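Local coordinates for type III secretion system effector protein ExoU (Pseudomonas fluorescens, PDB 4QMK) that probably acts as a patatin-like phospholipase A2 toxin, delivered into host cells by type III secretion and directed to the plasma membrane by binding phosphatidylinositol 4,5-bisphosphate, at residues K77-P82 with Q412-Q417; K93-K98 with H236-K241; Q381-P386 with R419-G424. One frame throughout, in Å; residues are numbered along the deposited sequence.

Contact 1. Residues K77-P82 with Q412-Q417; sequences KGIAFP and QHLQAQ
Gln415 leans over to Ile79 with its CG anti to the carbonyl carbon (chi1 -68°), and the chain stays extended beyond CG to deliver the carboxamide. From the helix, Gln415 NE2 donates to Ile79 O at 3.2 Å. The bond is fairly straight, 155° at the hydrogen, and it lies in the carbonyl plane and close to the amide plane of Gln415. Ile79 crosses the glutamine chain at about a right angle, its CD1 3.5 Å from Gln415 NE2. Pro82 covers the amide too, with its ring CG 3.5 Å from NE2 and its CB 3.8 Å from Gln415 CD. One residue back along the helix, Leu414 CD2 rests against two methyls at once, 4.0 Å from both Ile79 CG2 and Ala80 CB. Lys77 and Gly78 belong to a GGGxKG sequence, consistent with the glycine-rich oxyanion-hole loop of patatin-like enzymes; the contact joins helix 408-431 to the passage from that loop into helix 81-90. Asn127 OD1, on helix 119-127, takes a second hydrogen bond from Gln415 NE2. The buried amide nitrogen thus serves two acceptors, which should fix the rotation of the carboxamide and tie the backbone at Ile79 to two helices through one polar group set among apolar side chains.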
# COMPACT_ATOMS: atom_id res chain seq x y z
N LYS A 77 -8.17 -1.74 34.69
CA LYS A 77 -8.85 -0.47 34.98
C LYS A 77 -9.86 -0.09 33.87
O LYS A 77 -10.80 0.64 34.10
CB LYS A 77 -7.87 0.67 35.28
CG LYS A 77 -6.59 0.71 34.43
CD LYS A 77 -5.91 2.07 34.63
CE LYS A 77 -4.45 2.15 34.20
NZ LYS A 77 -4.25 2.28 32.73
N GLY A 78 -9.68 -0.65 32.69
CA GLY A 78 -10.62 -0.43 31.63
C GLY A 78 -12.04 -0.83 31.98
O GLY A 78 -12.96 -0.49 31.25
N ILE A 79 -12.23 -1.53 33.08
CA ILE A 79 -13.52 -2.02 33.43
C ILE A 79 -14.36 -0.85 33.83
O ILE A 79 -15.56 -0.96 33.84
CB ILE A 79 -13.46 -3.13 34.56
CG1 ILE A 79 -14.86 -3.65 34.92
CG2 ILE A 79 -12.81 -2.63 35.84
CD1 ILE A 79 -15.54 -4.29 33.74
N ALA A 80 -13.76 0.29 34.10
CA ALA A 80 -14.56 1.51 34.41
C ALA A 80 -15.15 2.20 33.17
O ALA A 80 -16.09 2.97 33.26
CB ALA A 80 -13.70 2.52 35.17
N PHE A 81 -14.59 1.96 32.00
CA PHE A 81 -15.00 2.73 30.83
C PHE A 81 -16.50 2.69 30.51
O PHE A 81 -17.05 3.66 29.98
CB PHE A 81 -14.20 2.30 29.57
CG PHE A 81 -12.78 2.75 29.55
CD1 PHE A 81 -12.44 4.04 29.91
CD2 PHE A 81 -11.78 1.93 29.03
CE1 PHE A 81 -11.12 4.48 29.83
CE2 PHE A 81 -10.48 2.37 28.91
CZ PHE A 81 -10.15 3.64 29.32
N PRO A 82 -17.16 1.56 30.78
CA PRO A 82 -18.57 1.51 30.43
C PRO A 82 -19.38 2.65 31.02
O PRO A 82 -20.24 3.20 30.33
CB PRO A 82 -19.01 0.16 30.97
CG PRO A 82 -17.82 -0.69 30.74
CD PRO A 82 -16.65 0.21 31.11
N GLN A 412 -20.16 -3.10 38.47
CA GLN A 412 -21.36 -2.28 38.37
C GLN A 412 -21.15 -1.01 39.19
O GLN A 412 -21.55 0.06 38.80
CB GLN A 412 -22.57 -3.11 38.90
CG GLN A 412 -23.95 -2.84 38.28
CD GLN A 412 -24.95 -4.04 38.45
OE1 GLN A 412 -24.61 -5.22 38.17
NE2 GLN A 412 -26.19 -3.74 38.87
N HIS A 413 -20.48 -1.13 40.32
CA HIS A 413 -20.24 0.02 41.18
C HIS A 413 -19.19 1.02 40.58
O HIS A 413 -19.39 2.25 40.59
CB HIS A 413 -19.79 -0.39 42.58
CG HIS A 413 -19.52 0.81 43.45
ND1 HIS A 413 -20.53 1.54 44.04
CD2 HIS A 413 -18.37 1.47 43.73
CE1 HIS A 413 -20.01 2.58 44.68
NE2 HIS A 413 -18.70 2.56 44.51
N LEU A 414 -18.08 0.46 40.10
CA LEU A 414 -17.01 1.25 39.57
C LEU A 414 -17.52 1.98 38.33
O LEU A 414 -17.30 3.19 38.16
CB LEU A 414 -15.83 0.37 39.24
CG LEU A 414 -14.53 1.14 39.18
CD1 LEU A 414 -14.12 1.54 40.59
CD2 LEU A 414 -13.44 0.31 38.51
N GLN A 415 -18.28 1.25 37.53
CA GLN A 415 -18.88 1.82 36.35
C GLN A 415 -19.82 2.97 36.70
O GLN A 415 -19.85 3.98 36.02
CB GLN A 415 -19.60 0.74 35.56
CG GLN A 415 -18.62 -0.25 34.94
CD GLN A 415 -19.28 -1.46 34.37
OE1 GLN A 415 -20.49 -1.58 34.40
NE2 GLN A 415 -18.47 -2.35 33.80
N ALA A 416 -20.56 2.82 37.78
CA ALA A 416 -21.46 3.91 38.20
C ALA A 416 -20.66 5.12 38.77
O ALA A 416 -21.14 6.21 38.71
CB ALA A 416 -22.49 3.39 39.21
N GLN A 417 -19.47 4.90 39.33
CA GLN A 417 -18.63 5.99 39.81
C GLN A 417 -18.10 6.81 38.62
O GLN A 417 -18.05 8.05 38.66
CB GLN A 417 -17.45 5.43 40.55
CG GLN A 417 -17.80 4.80 41.86
CD GLN A 417 -17.72 5.80 42.98
OE1 GLN A 417 -18.74 6.26 43.51
NE2 GLN A 417 -16.48 6.17 43.34

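Contact 2. Residues K93-K98 with H236-K241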
# COMPACT_ATOMS: atom_id res chain seq x y z
N LYS A 93 -24.33 13.19 24.05
CA LYS A 93 -23.07 13.75 23.60
C LYS A 93 -22.17 12.76 22.91
O LYS A 93 -21.10 13.11 22.46
CB LYS A 93 -22.41 14.59 24.72
CG LYS A 93 -22.99 16.00 24.73
CD LYS A 93 -22.42 16.99 25.75
CE LYS A 93 -23.33 17.18 26.95
NZ LYS A 93 -22.87 18.27 27.88
N LEU A 94 -22.62 11.52 22.75
CA LEU A 94 -21.81 10.51 22.04
C LEU A 94 -21.89 10.67 20.52
O LEU A 94 -20.93 10.41 19.78
CB LEU A 94 -22.24 9.10 22.44
CG LEU A 94 -21.43 7.99 21.76
CD1 LEU A 94 -19.91 8.18 21.88
CD2 LEU A 94 -21.82 6.63 22.33
N LYS A 95 -23.08 11.03 20.06
CA LYS A 95 -23.31 11.25 18.66
C LYS A 95 -22.24 12.14 18.06
O LYS A 95 -21.66 11.82 17.07
CB LYS A 95 -24.65 11.95 18.53
CG LYS A 95 -25.24 12.00 17.14
CD LYS A 95 -26.01 10.71 16.81
CE LYS A 95 -27.32 11.01 16.07
NZ LYS A 95 -27.18 11.99 14.96
N GLY A 96 -22.01 13.29 18.67
CA GLY A 96 -21.12 14.27 18.13
C GLY A 96 -19.64 14.02 18.31
O GLY A 96 -18.82 14.87 17.94
N VAL A 97 -19.28 12.89 18.94
CA VAL A 97 -17.91 12.50 19.00
C VAL A 97 -17.54 12.12 17.57
O VAL A 97 -18.28 11.46 16.93
CB VAL A 97 -17.68 11.29 19.95
CG1 VAL A 97 -16.27 10.78 19.80
CG2 VAL A 97 -17.92 11.68 21.41
N LYS A 98 -16.40 12.56 17.08
CA LYS A 98 -15.98 12.28 15.70
C LYS A 98 -14.81 11.30 15.58
O LYS A 98 -14.67 10.63 14.59
CB LYS A 98 -15.51 13.56 15.05
CG LYS A 98 -16.52 14.67 15.02
CD LYS A 98 -17.74 14.27 14.20
CE LYS A 98 -18.64 15.47 14.01
NZ LYS A 98 -19.84 15.10 13.25
N HIS A 236 -20.85 9.13 6.47
CA HIS A 236 -22.26 8.87 6.18
C HIS A 236 -23.05 8.33 7.33
O HIS A 236 -24.28 8.27 7.25
CB HIS A 236 -22.38 7.87 5.00
CG HIS A 236 -21.54 8.24 3.80
ND1 HIS A 236 -21.98 9.12 2.84
CD2 HIS A 236 -20.28 7.90 3.45
CE1 HIS A 236 -21.03 9.30 1.94
NE2 HIS A 236 -19.99 8.57 2.28
N ILE A 237 -22.35 7.87 8.37
CA ILE A 237 -22.97 7.24 9.56
C ILE A 237 -22.32 7.86 10.80
O ILE A 237 -21.19 7.51 11.16
CB ILE A 237 -22.76 5.72 9.57
CG1 ILE A 237 -23.18 5.13 8.23
CG2 ILE A 237 -23.56 5.07 10.70
CD1 ILE A 237 -22.97 3.64 8.10
N PRO A 238 -23.03 8.79 11.44
CA PRO A 238 -22.55 9.48 12.62
C PRO A 238 -22.15 8.59 13.78
O PRO A 238 -21.28 8.98 14.53
CB PRO A 238 -23.72 10.37 13.02
CG PRO A 238 -24.51 10.54 11.77
CD PRO A 238 -24.37 9.25 11.04
N ALA A 239 -22.74 7.40 13.93
CA ALA A 239 -22.39 6.53 15.04
C ALA A 239 -20.99 5.86 14.88
O ALA A 239 -20.40 5.45 15.87
CB ALA A 239 -23.44 5.44 15.22
N ILE A 240 -20.50 5.72 13.65
CA ILE A 240 -19.19 5.17 13.40
C ILE A 240 -18.16 6.33 13.42
O ILE A 240 -18.37 7.38 12.81
CB ILE A 240 -19.08 4.52 12.03
CG1 ILE A 240 -20.26 3.58 11.72
CG2 ILE A 240 -17.78 3.74 11.94
CD1 ILE A 240 -20.43 2.45 12.70
N LYS A 241 -17.03 6.10 14.08
CA LYS A 241 -16.06 7.14 14.31
C LYS A 241 -14.71 6.87 13.68
O LYS A 241 -14.31 5.74 13.54
CB LYS A 241 -15.82 7.23 15.79
CG LYS A 241 -16.88 7.96 16.58
CD LYS A 241 -18.13 7.19 16.88
CE LYS A 241 -19.11 8.01 17.72
NZ LYS A 241 -19.64 9.23 17.04
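Lys241 NZ reaches Val97 O at 2.6 Å, the shortest polar link between two type I beta turns, Leu94 to Val97 and Ile237 to Ile240. These turns lead into strands 99-103 and 242-251, parallel neighbours in the central mixed sheet of the patatin-like fold. The ammonium comes to Val97 O tilted 29° from the carbonyl plane, whereas it meets Pro238 O, in its own turn, within the plane at 3.0 Å. Leu94 O and Lys95 O add weak bonds to the same nitrogen, each 3.3 Å from Lys241 NZ. Four carbonyl oxygens around one buried amine would probably favour its protonated form. The lysine chain bends at chi2 (80°) and again at chi4, and this folding lets a residue just before strand 242-251 turn its NZ back onto both turns. Farther out, Lys241 CE passes 4.2 Å from Leu94 CD1, and backbone hydrogen bonding of Lys98 with Gln242 begins the pairing of the strands. Strand 99-103 runs on into a GxSxG sequence, consistent with the nucleophile elbow of these lipases. At the solvent-exposed side, the Lys95 chain reaches the edge of the proline ring, Lys95 NZ lying 4.3 Å from Pro238 CB.

Contact 3. Residues Q381-P386 with R419-G424; sequences QTVTLP and RQTVSG
Val383 is the first residue of its strand to meet the helix, pointing both methyls at it: CG2 sits 3.7 Å from Thr421 CG2, and CG1 sits 4.1 Å from Val422 CG2. This is a strand-on-helix layer of the alpha/beta fold. Strand 382-385 packs against residues 419-424 of helix 408-431, running nearly antiparallel to it at 160° with the axes 8.4 Å apart. Val383 CG1 takes the position between the backbone N and the carbonyl carbon (chi1 67°), which turns it to Val422. At Thr384 the backbone does the touching, since the CB points away from the helix: Thr384 O lies 3.7 Å from Thr421 CG2. Leu385 then sends CD2 obliquely across to Val422 CG2, 3.7 Å away. Val422 is shared further, because it also rests on Ala87 of helix 81-90, while Leu385 touches Val335 and Phe337 on the neighbouring strand 332-337. The contact is therefore apolar at Val383, Leu385 and Val422, with a more open border at the threonines. Pro386 closes the run, meeting Thr421 tip to tip. The threonine hydroxyl is hydrogen-bonded to Gln417 O one helical turn back, and Thr421 OG1 packs 3.3 Å from Pro386 CD.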
# COMPACT_ATOMS: atom_id res chain seq x y z
N GLN A 381 -9.79 19.64 29.92
CA GLN A 381 -10.57 18.71 29.17
C GLN A 381 -10.36 17.28 29.62
O GLN A 381 -10.81 16.35 28.96
CB GLN A 381 -10.23 18.86 27.71
CG GLN A 381 -10.87 20.11 27.14
CD GLN A 381 -10.24 20.59 25.84
OE1 GLN A 381 -10.20 19.89 24.84
NE2 GLN A 381 -9.81 21.80 25.86
N THR A 382 -9.62 17.10 30.72
CA THR A 382 -9.25 15.79 31.18
C THR A 382 -10.17 15.40 32.31
O THR A 382 -10.44 16.24 33.17
CB THR A 382 -7.82 15.81 31.72
OG1 THR A 382 -6.91 16.05 30.62
CG2 THR A 382 -7.49 14.54 32.38
N VAL A 383 -10.66 14.15 32.32
CA VAL A 383 -11.46 13.67 33.43
C VAL A 383 -10.77 12.45 34.03
O VAL A 383 -10.32 11.53 33.30
CB VAL A 383 -12.93 13.35 33.00
CG1 VAL A 383 -13.00 12.19 32.06
CG2 VAL A 383 -13.81 13.11 34.20
N THR A 384 -10.71 12.42 35.35
CA THR A 384 -10.00 11.36 36.10
C THR A 384 -10.98 10.41 36.80
O THR A 384 -11.63 10.78 37.75
CB THR A 384 -9.04 11.98 37.13
OG1 THR A 384 -8.10 12.84 36.44
CG2 THR A 384 -8.30 10.93 37.88
N LEU A 385 -11.11 9.20 36.27
CA LEU A 385 -12.04 8.26 36.81
C LEU A 385 -11.51 7.77 38.15
O LEU A 385 -10.38 7.35 38.25
CB LEU A 385 -12.23 7.09 35.85
CG LEU A 385 -12.72 7.42 34.44
CD1 LEU A 385 -13.07 6.12 33.73
CD2 LEU A 385 -13.93 8.35 34.44
N PRO A 386 -12.33 7.86 39.20
CA PRO A 386 -11.89 7.43 40.52
C PRO A 386 -11.83 5.90 40.68
O PRO A 386 -12.70 5.19 40.19
CB PRO A 386 -12.97 8.01 41.43
CG PRO A 386 -14.19 7.95 40.60
CD PRO A 386 -13.74 8.27 39.20
N ARG A 419 -19.51 6.93 35.69
CA ARG A 419 -20.66 7.57 35.06
C ARG A 419 -20.92 8.91 35.71
O ARG A 419 -21.09 9.94 35.01
CB ARG A 419 -21.88 6.68 35.18
CG ARG A 419 -23.16 7.23 34.57
CD ARG A 419 -24.35 6.34 34.92
NE ARG A 419 -25.54 6.66 34.13
CZ ARG A 419 -26.46 5.77 33.75
NH1 ARG A 419 -26.34 4.47 34.06
NH2 ARG A 419 -27.49 6.17 33.03
N GLN A 420 -20.92 8.91 37.03
CA GLN A 420 -21.13 10.13 37.76
C GLN A 420 -20.04 11.18 37.51
O GLN A 420 -20.36 12.34 37.34
CB GLN A 420 -21.20 9.86 39.23
CG GLN A 420 -22.45 9.18 39.66
CD GLN A 420 -22.49 8.99 41.15
OE1 GLN A 420 -21.44 9.06 41.83
NE2 GLN A 420 -23.69 8.73 41.67
N THR A 421 -18.78 10.76 37.50
CA THR A 421 -17.67 11.65 37.41
C THR A 421 -17.71 12.36 36.06
O THR A 421 -17.64 13.57 35.97
CB THR A 421 -16.35 10.88 37.59
OG1 THR A 421 -16.29 10.36 38.92
CG2 THR A 421 -15.16 11.79 37.42
N VAL A 422 -17.88 11.59 35.02
CA VAL A 422 -17.94 12.10 33.69
C VAL A 422 -19.15 13.01 33.48
O VAL A 422 -19.00 14.10 32.86
CB VAL A 422 -17.95 10.96 32.71
CG1 VAL A 422 -18.28 11.44 31.31
CG2 VAL A 422 -16.61 10.26 32.74
N SER A 423 -20.33 12.59 33.96
CA SER A 423 -21.52 13.45 33.92
C SER A 423 -21.18 14.77 34.61
O SER A 423 -21.52 15.83 34.10
CB SER A 423 -22.73 12.83 34.66
OG SER A 423 -23.44 11.92 33.84
N GLY A 424 -20.50 14.69 35.75
CA GLY A 424 -20.12 15.90 36.49
C GLY A 424 -19.19 16.75 35.65
O GLY A 424 -19.34 17.95 35.56

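Contacts 1 and 3 are neighbours, their centres about 11 Å apart, and both use helix 408-431: residues 412-417 face the glycine-rich loop region, and residues 419-424 lie on strand 382-389. They touch directly, with Ala80 CB 3.9 Å from Leu385 CD1. Their segments alternate along the chain; because both use helix 408-431, that helix joins the region of residues 77-82 to the sheet strand 382-389. Contact 2 is nested inside the loop closed by contact 1 and closes before contact 3 opens; its centre lies about 22 Å from contact 1 and 20 Å from contact 3. It sits in the turns leading into strands 99-103 and 242-251, contact 3 on strand 382-389 of the same mixed sheet.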